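Local structure of protein argonaute 5 (Arabidopsis thaliana, 4G0O) at residues K3-A9 with N123-N129; V11-V17 with L76-I82; A51-I55 with I69-A73. The protein probably binds small RNAs for gene regulation, its MID domain recognising the 5' nucleotide of the guide. All coordinates share one frame; numbering follows the deposited sequence.

The three contacts follow the nested course of the MID domain chain: contact 1 closes the widest loop, contact 2 lies inside it and contact 3 inside contact 2. Strand 7-18 serves contacts 1 and 2, whose centres are about 16 Å apart; Ile128 of helix 118-131 packs on Leu78. Contact 2, near the chain's centre, pairs this strand with strand 78-82 in the parallel sheet. About 8 Å from it, centre to centre, contact 3 sets helix 62-72 against the loop before strand 55-56. Contacts 1 and 3 lie on opposite sides of the chain's centre, about 24 Å apart between centres. Helices 118-131 and 62-72 thus pack far apart on one domain built round the parallel sheet.

Contact 1 (K3-A9 with N123-N129); sequences KKMVNGA and NVALKIN
The side-chain amide of Asn129 has Met5 over one face and the backbone of Asn7 and Ala9 at its edge. Met5 SD stands almost straight above Asn129 CG, 3.6 Å away, and Met5 CG lies over the same face, 3.4 Å from Asn129 ND2. At the edge, Asn129 ND2 donates to Asn7 O at 3.1 Å; the acceptor lies in the plane of the amide, whereas the amide nitrogen stands above the plane of the Asn7 carbonyl. Ala9 N in turn donates to Asn129 OD1 at 2.7 Å, a nearly straight bond (172°) that arrives close to the C=O axis. A chi1 of -173° turns the Asn129 side chain opposite its backbone N and brings the amide from the helix to this bend. Met5 runs out fully extended (chi3 -176°), which carries CE to within 4.2 Å of Ala125 CB. Further along, Leu126 forks: its CD2 meets Met5 CG at 3.7 Å and its CD1 meets Lys3 CB at 3.7 Å. Val6 and Asn7 form a classic beta bulge opposite Arg135, where the chain turns out of strand 3-5. Asn129 ND2 also donates to Asn136 OD1, so three bonds hold the buried amide. They fix its flip, with oxygen toward Ala9 and nitrogen toward Asn7, and tie helix 118-131 to the chain where it passes from strand 3-5 into strand 7-18.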
ATOM      1  N   LYS A   3     -12.589  -6.343  15.271  1.00 34.92           N
ATOM      2  CA  LYS A   3     -11.339  -6.806  14.696  1.00 34.43           C
ATOM      3  C   LYS A   3     -10.192  -5.921  15.176  1.00 34.80           C
ATOM      4  O   LYS A   3     -10.209  -4.706  14.984  1.00 35.18           O
ATOM      5  CB  LYS A   3     -11.422  -6.792  13.180  1.00 31.90           C
ATOM      6  CG  LYS A   3     -12.432  -7.764  12.606  1.00 33.85           C
ATOM      7  CD  LYS A   3     -12.366  -7.724  11.086  1.00 37.68           C
ATOM      8  CE  LYS A   3     -13.709  -8.033  10.462  1.00 33.01           C
ATOM      9  NZ  LYS A   3     -13.682  -7.727   8.997  1.00 38.88           N
ATOM     10  N   LYS A   4      -9.195  -6.529  15.807  1.00 33.63           N
ATOM     11  CA  LYS A   4      -8.103  -5.766  16.412  1.00 32.17           C
ATOM     12  C   LYS A   4      -6.735  -6.327  16.009  1.00 30.44           C
ATOM     13  O   LYS A   4      -6.627  -7.457  15.535  1.00 27.88           O
ATOM     14  CB  LYS A   4      -8.241  -5.777  17.943  1.00 27.82           C
ATOM     15  CG  LYS A   4      -9.567  -5.220  18.474  1.00 34.88           C
ATOM     16  CD  LYS A   4      -9.622  -3.703  18.370  1.00 31.23           C
ATOM     17  CE  LYS A   4     -10.755  -3.134  19.211  1.00 38.86           C
ATOM     18  NZ  LYS A   4     -12.066  -3.685  18.783  1.00 42.44           N
ATOM     19  N   MET A   5      -5.693  -5.524  16.191  1.00 28.30           N
ATOM     20  CA  MET A   5      -4.336  -6.013  16.054  1.00 26.13           C
ATOM     21  C   MET A   5      -3.859  -6.480  17.437  1.00 28.83           C
ATOM     22  O   MET A   5      -3.790  -5.692  18.370  1.00 23.36           O
ATOM     23  CB  MET A   5      -3.426  -4.903  15.520  1.00 21.14           C
ATOM     24  CG  MET A   5      -3.804  -4.431  14.118  1.00 23.52           C
ATOM     25  SD  MET A   5      -2.772  -3.098  13.503  1.00 20.98           S
ATOM     26  CE  MET A   5      -3.537  -2.686  11.933  1.00 18.15           C
ATOM     27  N   VAL A   6      -3.558  -7.764  17.577  1.00 32.75           N
ATOM     28  CA  VAL A   6      -2.977  -8.257  18.821  1.00 31.90           C
ATOM     29  C   VAL A   6      -1.613  -7.625  18.942  1.00 31.28           C
ATOM     30  O   VAL A   6      -1.229  -7.107  19.991  1.00 37.89           O
ATOM     31  CB  VAL A   6      -2.773  -9.776  18.785  1.00 34.83           C
ATOM     32  CG1 VAL A   6      -2.194 -10.257  20.102  1.00 41.72           C
ATOM     33  CG2 VAL A   6      -4.081 -10.480  18.480  1.00 34.05           C
ATOM     34  N   ASN A   7      -0.897  -7.641  17.826  1.00 32.16           N
ATOM     35  CA  ASN A   7       0.458  -7.133  17.766  1.00 31.62           C
ATOM     36  C   ASN A   7       0.674  -6.335  16.471  1.00 29.75           C
ATOM     37  O   ASN A   7       0.572  -6.879  15.373  1.00 29.19           O
ATOM     38  CB  ASN A   7       1.420  -8.316  17.895  1.00 35.46           C
ATOM     39  CG  ASN A   7       2.788  -8.019  17.361  1.00 42.52           C
ATOM     40  OD1 ASN A   7       3.252  -8.671  16.412  1.00 47.27           O
ATOM     41  ND2 ASN A   7       3.464  -7.038  17.968  1.00 39.91           N
ATOM     42  N   GLY A   8       0.940  -5.040  16.602  1.00 30.06           N
ATOM     43  CA  GLY A   8       1.035  -4.165  15.449  1.00 26.07           C
ATOM     44  C   GLY A   8       2.440  -4.178  14.886  1.00 31.78           C
ATOM     45  O   GLY A   8       3.385  -3.845  15.595  1.00 36.40           O
ATOM     46  N   ALA A   9       2.594  -4.577  13.625  1.00 27.59           N
ATOM     47  CA  ALA A   9       3.936  -4.638  13.030  1.00 32.37           C
ATOM     48  C   ALA A   9       4.583  -3.257  13.010  1.00 27.74           C
ATOM     49  O   ALA A   9       3.902  -2.244  13.158  1.00 31.51           O
ATOM     50  CB  ALA A   9       3.888  -5.233  11.619  1.00 29.06           C
ATOM     51  N   ASN A 123     -10.174  -1.822   7.247  1.00 31.50           N
ATOM     52  CA  ASN A 123      -9.938  -3.105   6.572  1.00 32.84           C
ATOM     53  C   ASN A 123      -8.541  -3.261   5.963  1.00 28.51           C
ATOM     54  O   ASN A 123      -7.865  -4.264   6.184  1.00 31.17           O
ATOM     55  CB  ASN A 123     -10.982  -3.331   5.475  1.00 32.71           C
ATOM     56  CG  ASN A 123     -12.341  -3.654   6.032  1.00 45.17           C
ATOM     57  OD1 ASN A 123     -12.574  -4.767   6.504  1.00 56.14           O
ATOM     58  ND2 ASN A 123     -13.258  -2.690   5.972  1.00 45.23           N
ATOM     59  N   VAL A 124      -8.126  -2.272   5.182  1.00 25.02           N
ATOM     60  CA  VAL A 124      -6.789  -2.263   4.596  1.00 25.94           C
ATOM     61  C   VAL A 124      -5.702  -2.283   5.664  1.00 25.13           C
ATOM     62  O   VAL A 124      -4.730  -3.035   5.553  1.00 28.54           O
ATOM     63  CB  VAL A 124      -6.608  -1.043   3.672  1.00 26.14           C
ATOM     64  CG1 VAL A 124      -5.148  -0.889   3.218  1.00 22.56           C
ATOM     65  CG2 VAL A 124      -7.555  -1.161   2.488  1.00 26.80           C
ATOM     66  N   ALA A 125      -5.861  -1.466   6.698  1.00 26.62           N
ATOM     67  CA  ALA A 125      -4.882  -1.417   7.789  1.00 28.23           C
ATOM     68  C   ALA A 125      -4.632  -2.796   8.417  1.00 21.53           C
ATOM     69  O   ALA A 125      -3.496  -3.173   8.670  1.00 24.72           O
ATOM     70  CB  ALA A 125      -5.314  -0.411   8.858  1.00 24.38           C
ATOM     71  N   LEU A 126      -5.691  -3.556   8.644  1.00 27.44           N
ATOM     72  CA  LEU A 126      -5.541  -4.880   9.252  1.00 22.58           C
ATOM     73  C   LEU A 126      -4.884  -5.843   8.263  1.00 26.13           C
ATOM     74  O   LEU A 126      -4.076  -6.689   8.658  1.00 23.94           O
ATOM     75  CB  LEU A 126      -6.899  -5.423   9.681  1.00 25.56           C
ATOM     76  CG  LEU A 126      -7.556  -4.737  10.881  1.00 28.47           C
ATOM     77  CD1 LEU A 126      -9.060  -5.014  10.888  1.00 25.29           C
ATOM     78  CD2 LEU A 126      -6.905  -5.215  12.177  1.00 26.37           C
ATOM     79  N   LYS A 127      -5.240  -5.710   6.983  1.00 22.43           N
ATOM     80  CA  LYS A 127      -4.598  -6.484   5.920  1.00 25.52           C
ATOM     81  C   LYS A 127      -3.111  -6.170   5.877  1.00 24.39           C
ATOM     82  O   LYS A 127      -2.293  -7.067   5.783  1.00 25.82           O
ATOM     83  CB  LYS A 127      -5.235  -6.185   4.561  1.00 30.09           C
ATOM     84  CG  LYS A 127      -6.718  -6.568   4.447  1.00 29.96           C
ATOM     85  CD  LYS A 127      -7.310  -5.956   3.184  1.00 31.38           C
ATOM     86  CE  LYS A 127      -8.751  -6.393   2.943  1.00 37.09           C
ATOM     87  NZ  LYS A 127      -9.304  -5.760   1.696  1.00 44.37           N
ATOM     88  N   ILE A 128      -2.768  -4.887   5.967  1.00 23.05           N
ATOM     89  CA  ILE A 128      -1.366  -4.474   5.995  1.00 24.44           C
ATOM     90  C   ILE A 128      -0.609  -5.003   7.218  1.00 23.89           C
ATOM     91  O   ILE A 128       0.548  -5.368   7.105  1.00 28.74           O
ATOM     92  CB  ILE A 128      -1.232  -2.930   5.883  1.00 27.24           C
ATOM     93  CG1 ILE A 128      -1.435  -2.477   4.432  1.00 21.97           C
ATOM     94  CG2 ILE A 128       0.122  -2.450   6.373  1.00 28.04           C
ATOM     95  CD1 ILE A 128      -1.681  -0.992   4.315  1.00 25.65           C
ATOM     96  N   ASN A 129      -1.258  -5.051   8.382  1.00 26.59           N
ATOM     97  CA  ASN A 129      -0.601  -5.555   9.600  1.00 25.96           C
ATOM     98  C   ASN A 129      -0.147  -7.004   9.482  1.00 24.40           C
ATOM     99  O   ASN A 129       0.971  -7.331   9.843  1.00 31.49           O
ATOM    100  CB  ASN A 129      -1.497  -5.403  10.836  1.00 24.22           C
ATOM    101  CG  ASN A 129      -0.774  -5.767  12.131  1.00 25.67           C
ATOM    102  OD1 ASN A 129       0.354  -5.350  12.356  1.00 30.16           O
ATOM    103  ND2 ASN A 129      -1.423  -6.564  12.976  1.00 22.52           N
TER

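Contact 2 (V11-V17 with L76-I82); sequences VTSWTCV and LQLLIVI
Val17 and Leu79 meet obliquely on one face of the parallel strand pair, Leu79 CD1 lying 3.7 Å from Val17 CG2. Thr15 shares this face, its CG2 alongside Leu79, with CD2 of Leu79 3.9 Å from Thr15 CG2. On the other face Trp14 sets CG between its backbone N and carbonyl carbon (chi1 70°), raising the ring over it, and Ile80 CD1 comes obliquely to within 4.0 Å of Trp14 CE3. Between the faces runs the backbone ladder, in which Ile80 N donates to Thr15 O at 2.8 Å and Val17 N to Ile80 O at 2.9 Å. Toward the start of the strands the ladder gives way to a side chain: Gln77 OE1 accepts from Ser13 N at 3.0 Å, the donor above the amide plane; a second approach, from Thr12 N, is doubtfully short. Gln77 N returns a bond to Ser13 O, and a water bridges Gln77 NE2 and Thr12 OG1. Thr15 OG1 is bonded elsewhere, to Ile52 O. Helix 27-42 covers the face of Trp14, Cys16 and Ile80, and helix 62-72 that of Val17 and Leu79. Strand 7-18 also pairs with 55-56, and 78-82 with 105-108, placing this pair inside the sheet.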
ATOM      1  N   VAL A  11       6.713  -0.723  10.583  1.00 29.21           N
ATOM      2  CA  VAL A  11       7.158  -0.469   9.215  1.00 31.64           C
ATOM      3  C   VAL A  11       8.075   0.750   9.152  1.00 27.50           C
ATOM      4  O   VAL A  11       7.665   1.855   9.504  1.00 27.91           O
ATOM      5  CB  VAL A  11       5.955  -0.236   8.260  1.00 28.06           C
ATOM      6  CG1 VAL A  11       6.424  -0.053   6.840  1.00 29.61           C
ATOM      7  CG2 VAL A  11       5.011  -1.390   8.324  1.00 28.79           C
ATOM      8  N   THR A  12       9.302   0.535   8.682  1.00 27.10           N
ATOM      9  CA  THR A  12      10.306   1.593   8.525  1.00 33.59           C
ATOM     10  C   THR A  12      10.568   1.947   7.050  1.00 29.57           C
ATOM     11  O   THR A  12      10.958   3.072   6.722  1.00 32.06           O
ATOM     12  CB  THR A  12      11.653   1.173   9.159  1.00 32.29           C
ATOM     13  OG1 THR A  12      11.424   0.619  10.463  1.00 36.38           O
ATOM     14  CG2 THR A  12      12.584   2.371   9.285  1.00 38.44           C
ATOM     15  N   SER A  13      10.368   0.975   6.167  1.00 27.05           N
ATOM     16  CA  SER A  13      10.600   1.172   4.743  1.00 27.95           C
ATOM     17  C   SER A  13       9.322   0.917   3.932  1.00 23.48           C
ATOM     18  O   SER A  13       8.858  -0.212   3.824  1.00 23.05           O
ATOM     19  CB  SER A  13      11.725   0.241   4.276  1.00 29.86           C
ATOM     20  OG  SER A  13      12.184   0.596   2.985  1.00 32.77           O
ATOM     21  N   TRP A  14       8.747   1.974   3.381  1.00 25.80           N
ATOM     22  CA  TRP A  14       7.499   1.857   2.632  1.00 27.43           C
ATOM     23  C   TRP A  14       7.434   2.991   1.612  1.00 27.62           C
ATOM     24  O   TRP A  14       8.126   3.995   1.754  1.00 29.02           O
ATOM     25  CB  TRP A  14       6.277   1.909   3.572  1.00 23.11           C
ATOM     26  CG  TRP A  14       6.074   3.275   4.166  1.00 26.68           C
ATOM     27  CD1 TRP A  14       6.609   3.755   5.325  1.00 27.46           C
ATOM     28  CD2 TRP A  14       5.311   4.358   3.601  1.00 29.08           C
ATOM     29  NE1 TRP A  14       6.223   5.065   5.520  1.00 27.71           N
ATOM     30  CE2 TRP A  14       5.430   5.454   4.475  1.00 23.95           C
ATOM     31  CE3 TRP A  14       4.541   4.497   2.445  1.00 25.46           C
ATOM     32  CZ2 TRP A  14       4.815   6.666   4.222  1.00 26.32           C
ATOM     33  CZ3 TRP A  14       3.932   5.700   2.204  1.00 24.53           C
ATOM     34  CH2 TRP A  14       4.068   6.769   3.088  1.00 22.83           C
ATOM     35  N   THR A  15       6.626   2.819   0.575  1.00 24.64           N
ATOM     36  CA  THR A  15       6.334   3.912  -0.345  1.00 26.96           C
ATOM     37  C   THR A  15       5.087   3.585  -1.145  1.00 23.37           C
ATOM     38  O   THR A  15       4.477   2.531  -0.957  1.00 24.29           O
ATOM     39  CB  THR A  15       7.518   4.251  -1.284  1.00 25.74           C
ATOM     40  OG1 THR A  15       7.236   5.462  -1.993  1.00 24.71           O
ATOM     41  CG2 THR A  15       7.775   3.124  -2.271  1.00 23.59           C
ATOM     42  N   CYS A  16       4.712   4.491  -2.036  1.00 25.53           N
ATOM     43  CA  CYS A  16       3.454   4.370  -2.750  1.00 21.67           C
ATOM     44  C   CYS A  16       3.666   4.525  -4.243  1.00 27.49           C
ATOM     45  O   CYS A  16       4.426   5.398  -4.682  1.00 24.66           O
ATOM     46  CB  CYS A  16       2.507   5.450  -2.272  1.00 21.10           C
ATOM     47  SG  CYS A  16       0.946   5.519  -3.150  1.00 22.91           S
ATOM     48  N   VAL A  17       2.986   3.682  -5.018  1.00 22.31           N
ATOM     49  CA  VAL A  17       2.981   3.813  -6.469  1.00 26.95           C
ATOM     50  C   VAL A  17       1.565   3.907  -6.955  1.00 26.68           C
ATOM     51  O   VAL A  17       0.683   3.177  -6.481  1.00 25.47           O
ATOM     52  CB  VAL A  17       3.599   2.596  -7.163  1.00 29.94           C
ATOM     53  CG1 VAL A  17       3.927   2.909  -8.617  1.00 30.94           C
ATOM     54  CG2 VAL A  17       4.830   2.209  -6.462  1.00 31.31           C
ATOM     55  N   LEU A  76      12.603  -2.263   1.122  1.00 27.26           N
ATOM     56  CA  LEU A  76      11.169  -1.953   1.230  1.00 28.64           C
ATOM     57  C   LEU A  76      10.432  -3.023   2.021  1.00 31.85           C
ATOM     58  O   LEU A  76      10.522  -4.204   1.700  1.00 35.09           O
ATOM     59  CB  LEU A  76      10.524  -1.876  -0.158  1.00 25.30           C
ATOM     60  CG  LEU A  76       9.995  -0.554  -0.727  1.00 30.45           C
ATOM     61  CD1 LEU A  76       8.668  -0.762  -1.458  1.00 27.79           C
ATOM     62  CD2 LEU A  76       9.861   0.555   0.312  1.00 25.26           C
ATOM     63  N   GLN A  77       9.705  -2.603   3.049  1.00 29.49           N
ATOM     64  CA  GLN A  77       8.912  -3.519   3.851  1.00 29.57           C
ATOM     65  C   GLN A  77       7.478  -3.569   3.343  1.00 24.86           C
ATOM     66  O   GLN A  77       6.727  -4.481   3.681  1.00 24.04           O
ATOM     67  CB  GLN A  77       8.949  -3.090   5.323  1.00 28.35           C
ATOM     68  CG  GLN A  77      10.304  -3.335   5.997  1.00 28.95           C
ATOM     69  CD  GLN A  77      10.419  -2.706   7.387  1.00 31.05           C
ATOM     70  OE1 GLN A  77       9.946  -1.592   7.632  1.00 29.01           O
ATOM     71  NE2 GLN A  77      11.074  -3.414   8.293  1.00 34.26           N
ATOM     72  N   LEU A  78       7.099  -2.586   2.525  1.00 24.86           N
ATOM     73  CA  LEU A  78       5.710  -2.472   2.058  1.00 24.56           C
ATOM     74  C   LEU A  78       5.593  -1.510   0.881  1.00 22.56           C
ATOM     75  O   LEU A  78       6.148  -0.420   0.916  1.00 22.88           O
ATOM     76  CB  LEU A  78       4.796  -1.981   3.197  1.00 25.68           C
ATOM     77  CG  LEU A  78       3.297  -1.830   2.913  1.00 23.81           C
ATOM     78  CD1 LEU A  78       2.636  -3.203   2.733  1.00 24.50           C
ATOM     79  CD2 LEU A  78       2.583  -1.029   4.005  1.00 22.23           C
ATOM     80  N   LEU A  79       4.865  -1.912  -0.156  1.00 24.61           N
ATOM     81  CA  LEU A  79       4.559  -1.018  -1.269  1.00 24.45           C
ATOM     82  C   LEU A  79       3.070  -0.831  -1.304  1.00 20.63           C
ATOM     83  O   LEU A  79       2.331  -1.812  -1.444  1.00 23.06           O
ATOM     84  CB  LEU A  79       4.958  -1.631  -2.608  1.00 22.32           C
ATOM     85  CG  LEU A  79       5.526  -0.682  -3.670  1.00 30.89           C
ATOM     86  CD1 LEU A  79       5.304  -1.220  -5.093  1.00 30.79           C
ATOM     87  CD2 LEU A  79       4.999   0.729  -3.511  1.00 24.81           C
ATOM     88  N   ILE A  80       2.618   0.409  -1.194  1.00 18.72           N
ATOM     89  CA  ILE A  80       1.196   0.657  -1.314  1.00 19.97           C
ATOM     90  C   ILE A  80       0.945   0.922  -2.779  1.00 23.13           C
ATOM     91  O   ILE A  80       1.456   1.901  -3.337  1.00 19.81           O
ATOM     92  CB  ILE A  80       0.733   1.865  -0.493  1.00 24.15           C
ATOM     93  CG1 ILE A  80       0.914   1.611   1.006  1.00 22.74           C
ATOM     94  CG2 ILE A  80      -0.729   2.186  -0.790  1.00 21.53           C
ATOM     95  CD1 ILE A  80       0.986   2.896   1.803  1.00 24.10           C
ATOM     96  N   VAL A  81       0.178   0.046  -3.418  1.00 20.97           N
ATOM     97  CA  VAL A  81      -0.036   0.200  -4.846  1.00 22.97           C
ATOM     98  C   VAL A  81      -1.419   0.740  -5.170  1.00 23.13           C
ATOM     99  O   VAL A  81      -2.428   0.145  -4.781  1.00 23.48           O
ATOM    100  CB  VAL A  81       0.163  -1.116  -5.589  1.00 23.44           C
ATOM    101  CG1 VAL A  81      -0.392  -1.005  -7.015  1.00 18.84           C
ATOM    102  CG2 VAL A  81       1.626  -1.471  -5.601  1.00 22.83           C
ATOM    103  N   ILE A  82      -1.477   1.860  -5.883  1.00 21.57           N
ATOM    104  CA  ILE A  82      -2.764   2.286  -6.431  1.00 25.00           C
ATOM    105  C   ILE A  82      -2.940   1.731  -7.853  1.00 23.19           C
ATOM    106  O   ILE A  82      -2.218   2.103  -8.777  1.00 21.62           O
ATOM    107  CB  ILE A  82      -2.955   3.821  -6.387  1.00 22.97           C
ATOM    108  CG1 ILE A  82      -2.916   4.335  -4.942  1.00 29.20           C
ATOM    109  CG2 ILE A  82      -4.293   4.218  -6.993  1.00 19.41           C
ATOM    110  CD1 ILE A  82      -2.841   5.863  -4.860  1.00 25.75           C
TER
HETATM  111  O   HOH W   1      10.737  -2.283  11.081  1.00 36.23           O

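Contact 3 (A51-I55 with I69-A73); sequences AIPFI and IHKRA
Ile52 turns CG1 between its backbone N and carbonyl carbon (chi1 57°), sending CD1 to Ile69 and Arg72, while Arg72 bends at chi3 (-83°) and its side chain crosses that of Ile52 at about a right angle. Ile52 CD1 meets the guanidinium obliquely, 3.5 Å from Arg72 NH2, and lies 4.0 Å from Ile69 CG1, so one methyl touches both charge and helix. Ile55 and Ile69 reach toward each other tip to tip, with Ile55 CG1 3.6 Å from Ile69 CD1. The other branch of Ile55 lies at the guanidinium edge, CG2 4.0 Å from Arg72 NH1. Were an alanine here instead, Ile69 would probably lose one of its apolar partners, a gap would open beside its tip, and the guanidinium edge at NH1 would lose its methyl neighbour. A water at that edge, in the guanidinium plane, donates to Pro53 O at 3.0 Å and accepts from Arg72 NH1 over a doubtfully short distance. Arg72 NE forms a salt bridge with Asp68, one turn back on the helix, which steadies the bent side chain. Helix 62-72 connects strand 55-56 to strand 78-82 in a beta-alpha-beta crossover and packs on the chain leading into the first, as in Rossmann-like MID domains.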
ATOM      1  N   ALA A  51      10.381   5.582   2.074  1.00 27.60           N
ATOM      2  CA  ALA A  51      11.801   5.333   1.887  1.00 24.94           C
ATOM      3  C   ALA A  51      12.331   5.921   0.568  1.00 28.61           C
ATOM      4  O   ALA A  51      13.525   6.192   0.426  1.00 31.11           O
ATOM      5  CB  ALA A  51      12.071   3.848   1.960  1.00 29.04           C
ATOM      6  N   ILE A  52      11.442   6.094  -0.402  1.00 28.88           N
ATOM      7  CA  ILE A  52      11.743   6.843  -1.624  1.00 27.89           C
ATOM      8  C   ILE A  52      10.480   7.636  -1.948  1.00 28.79           C
ATOM      9  O   ILE A  52       9.399   7.278  -1.473  1.00 28.33           O
ATOM     10  CB  ILE A  52      12.118   5.918  -2.816  1.00 29.72           C
ATOM     11  CG1 ILE A  52      11.000   4.913  -3.089  1.00 31.09           C
ATOM     12  CG2 ILE A  52      13.460   5.217  -2.575  1.00 29.86           C
ATOM     13  CD1 ILE A  52      11.143   4.182  -4.417  1.00 28.87           C
ATOM     14  N   PRO A  53      10.604   8.722  -2.731  1.00 29.16           N
ATOM     15  CA  PRO A  53       9.438   9.561  -3.041  1.00 26.67           C
ATOM     16  C   PRO A  53       8.325   8.770  -3.730  1.00 26.35           C
ATOM     17  O   PRO A  53       8.624   7.796  -4.410  1.00 29.27           O
ATOM     18  CB  PRO A  53      10.012  10.589  -4.028  1.00 29.81           C
ATOM     19  CG  PRO A  53      11.459  10.659  -3.697  1.00 30.41           C
ATOM     20  CD  PRO A  53      11.842   9.261  -3.332  1.00 29.19           C
ATOM     21  N   PHE A  54       7.072   9.190  -3.578  1.00 24.44           N
ATOM     22  CA  PHE A  54       5.977   8.515  -4.265  1.00 24.96           C
ATOM     23  C   PHE A  54       6.180   8.606  -5.770  1.00 30.35           C
ATOM     24  O   PHE A  54       6.773   9.564  -6.271  1.00 29.70           O
ATOM     25  CB  PHE A  54       4.618   9.125  -3.899  1.00 24.17           C
ATOM     26  CG  PHE A  54       4.149   8.785  -2.515  1.00 27.65           C
ATOM     27  CD1 PHE A  54       2.857   9.103  -2.114  1.00 30.53           C
ATOM     28  CD2 PHE A  54       4.997   8.151  -1.604  1.00 28.16           C
ATOM     29  CE1 PHE A  54       2.413   8.793  -0.829  1.00 28.40           C
ATOM     30  CE2 PHE A  54       4.559   7.841  -0.321  1.00 29.19           C
ATOM     31  CZ  PHE A  54       3.266   8.165   0.062  1.00 26.31           C
ATOM     32  N   ILE A  55       5.675   7.609  -6.485  1.00 31.08           N
ATOM     33  CA  ILE A  55       5.799   7.566  -7.927  1.00 27.86           C
ATOM     34  C   ILE A  55       4.410   7.483  -8.559  1.00 33.40           C
ATOM     35  O   ILE A  55       3.531   6.764  -8.082  1.00 28.66           O
ATOM     36  CB  ILE A  55       6.669   6.366  -8.378  1.00 33.49           C
ATOM     37  CG1 ILE A  55       6.634   5.245  -7.339  1.00 37.50           C
ATOM     38  CG2 ILE A  55       8.110   6.782  -8.564  1.00 33.70           C
ATOM     39  CD1 ILE A  55       7.708   5.349  -6.209  1.00 34.09           C
ATOM     40  N   ILE A  69      11.472   0.638  -8.430  1.00 30.33           N
ATOM     41  CA  ILE A  69      11.236   0.860  -7.000  1.00 26.96           C
ATOM     42  C   ILE A  69      11.996  -0.164  -6.182  1.00 22.43           C
ATOM     43  O   ILE A  69      12.601   0.153  -5.159  1.00 24.86           O
ATOM     44  CB  ILE A  69       9.750   0.772  -6.703  1.00 24.35           C
ATOM     45  CG1 ILE A  69       9.099   2.093  -7.097  1.00 25.09           C
ATOM     46  CG2 ILE A  69       9.504   0.478  -5.228  1.00 23.87           C
ATOM     47  CD1 ILE A  69       7.836   1.921  -7.799  1.00 20.15           C
ATOM     48  N   HIS A  70      11.983  -1.393  -6.679  1.00 26.26           N
ATOM     49  CA  HIS A  70      12.650  -2.499  -6.027  1.00 29.19           C
ATOM     50  C   HIS A  70      14.160  -2.333  -5.966  1.00 25.62           C
ATOM     51  O   HIS A  70      14.767  -2.717  -4.974  1.00 26.25           O
ATOM     52  CB  HIS A  70      12.316  -3.808  -6.726  1.00 26.92           C
ATOM     53  CG  HIS A  70      13.083  -4.973  -6.202  1.00 26.95           C
ATOM     54  ND1 HIS A  70      13.053  -5.348  -4.877  1.00 28.44           N
ATOM     55  CD2 HIS A  70      13.920  -5.844  -6.822  1.00 28.93           C
ATOM     56  CE1 HIS A  70      13.821  -6.410  -4.705  1.00 33.36           C
ATOM     57  NE2 HIS A  70      14.362  -6.728  -5.874  1.00 30.35           N
ATOM     58  N   LYS A  71      14.768  -1.781  -7.019  1.00 25.82           N
ATOM     59  CA  LYS A  71      16.234  -1.646  -7.043  1.00 28.96           C
ATOM     60  C   LYS A  71      16.704  -0.441  -6.244  1.00 29.69           C
ATOM     61  O   LYS A  71      17.808  -0.444  -5.692  1.00 31.89           O
ATOM     62  CB  LYS A  71      16.793  -1.594  -8.472  1.00 27.95           C
ATOM     63  CG  LYS A  71      16.564  -2.879  -9.247  1.00 29.55           C
ATOM     64  CD  LYS A  71      17.345  -2.931 -10.553  1.00 31.36           C
ATOM     65  CE  LYS A  71      17.186  -4.307 -11.179  1.00 28.65           C
ATOM     66  NZ  LYS A  71      18.097  -4.520 -12.337  1.00 35.95           N
ATOM     67  N   ARG A  72      15.849   0.574  -6.172  1.00 31.63           N
ATOM     68  CA  ARG A  72      16.169   1.807  -5.459  1.00 31.67           C
ATOM     69  C   ARG A  72      15.796   1.676  -4.007  1.00 33.55           C
ATOM     70  O   ARG A  72      16.167   2.517  -3.194  1.00 34.91           O
ATOM     71  CB  ARG A  72      15.433   3.005  -6.066  1.00 27.90           C
ATOM     72  CG  ARG A  72      15.780   3.241  -7.535  1.00 38.50           C
ATOM     73  CD  ARG A  72      15.447   4.654  -7.992  1.00 31.52           C
ATOM     74  NE  ARG A  72      14.043   4.826  -8.357  1.00 23.83           N
ATOM     75  CZ  ARG A  72      13.143   5.403  -7.568  1.00 32.11           C
ATOM     76  NH1 ARG A  72      11.890   5.530  -7.969  1.00 32.97           N
ATOM     77  NH2 ARG A  72      13.499   5.855  -6.371  1.00 31.96           N
ATOM     78  N   ALA A  73      15.048   0.628  -3.681  1.00 31.75           N
ATOM     79  CA  ALA A  73      14.668   0.379  -2.298  1.00 26.97           C
ATOM     80  C   ALA A  73      14.651  -1.108  -1.987  1.00 29.43           C
ATOM     81  O   ALA A  73      13.602  -1.680  -1.721  1.00 27.67           O
ATOM     82  CB  ALA A  73      13.322   1.000  -2.000  1.00 32.02           C
TER
HETATM   83  O   HOH W   2      10.896   6.999  -6.176  1.00 30.06           O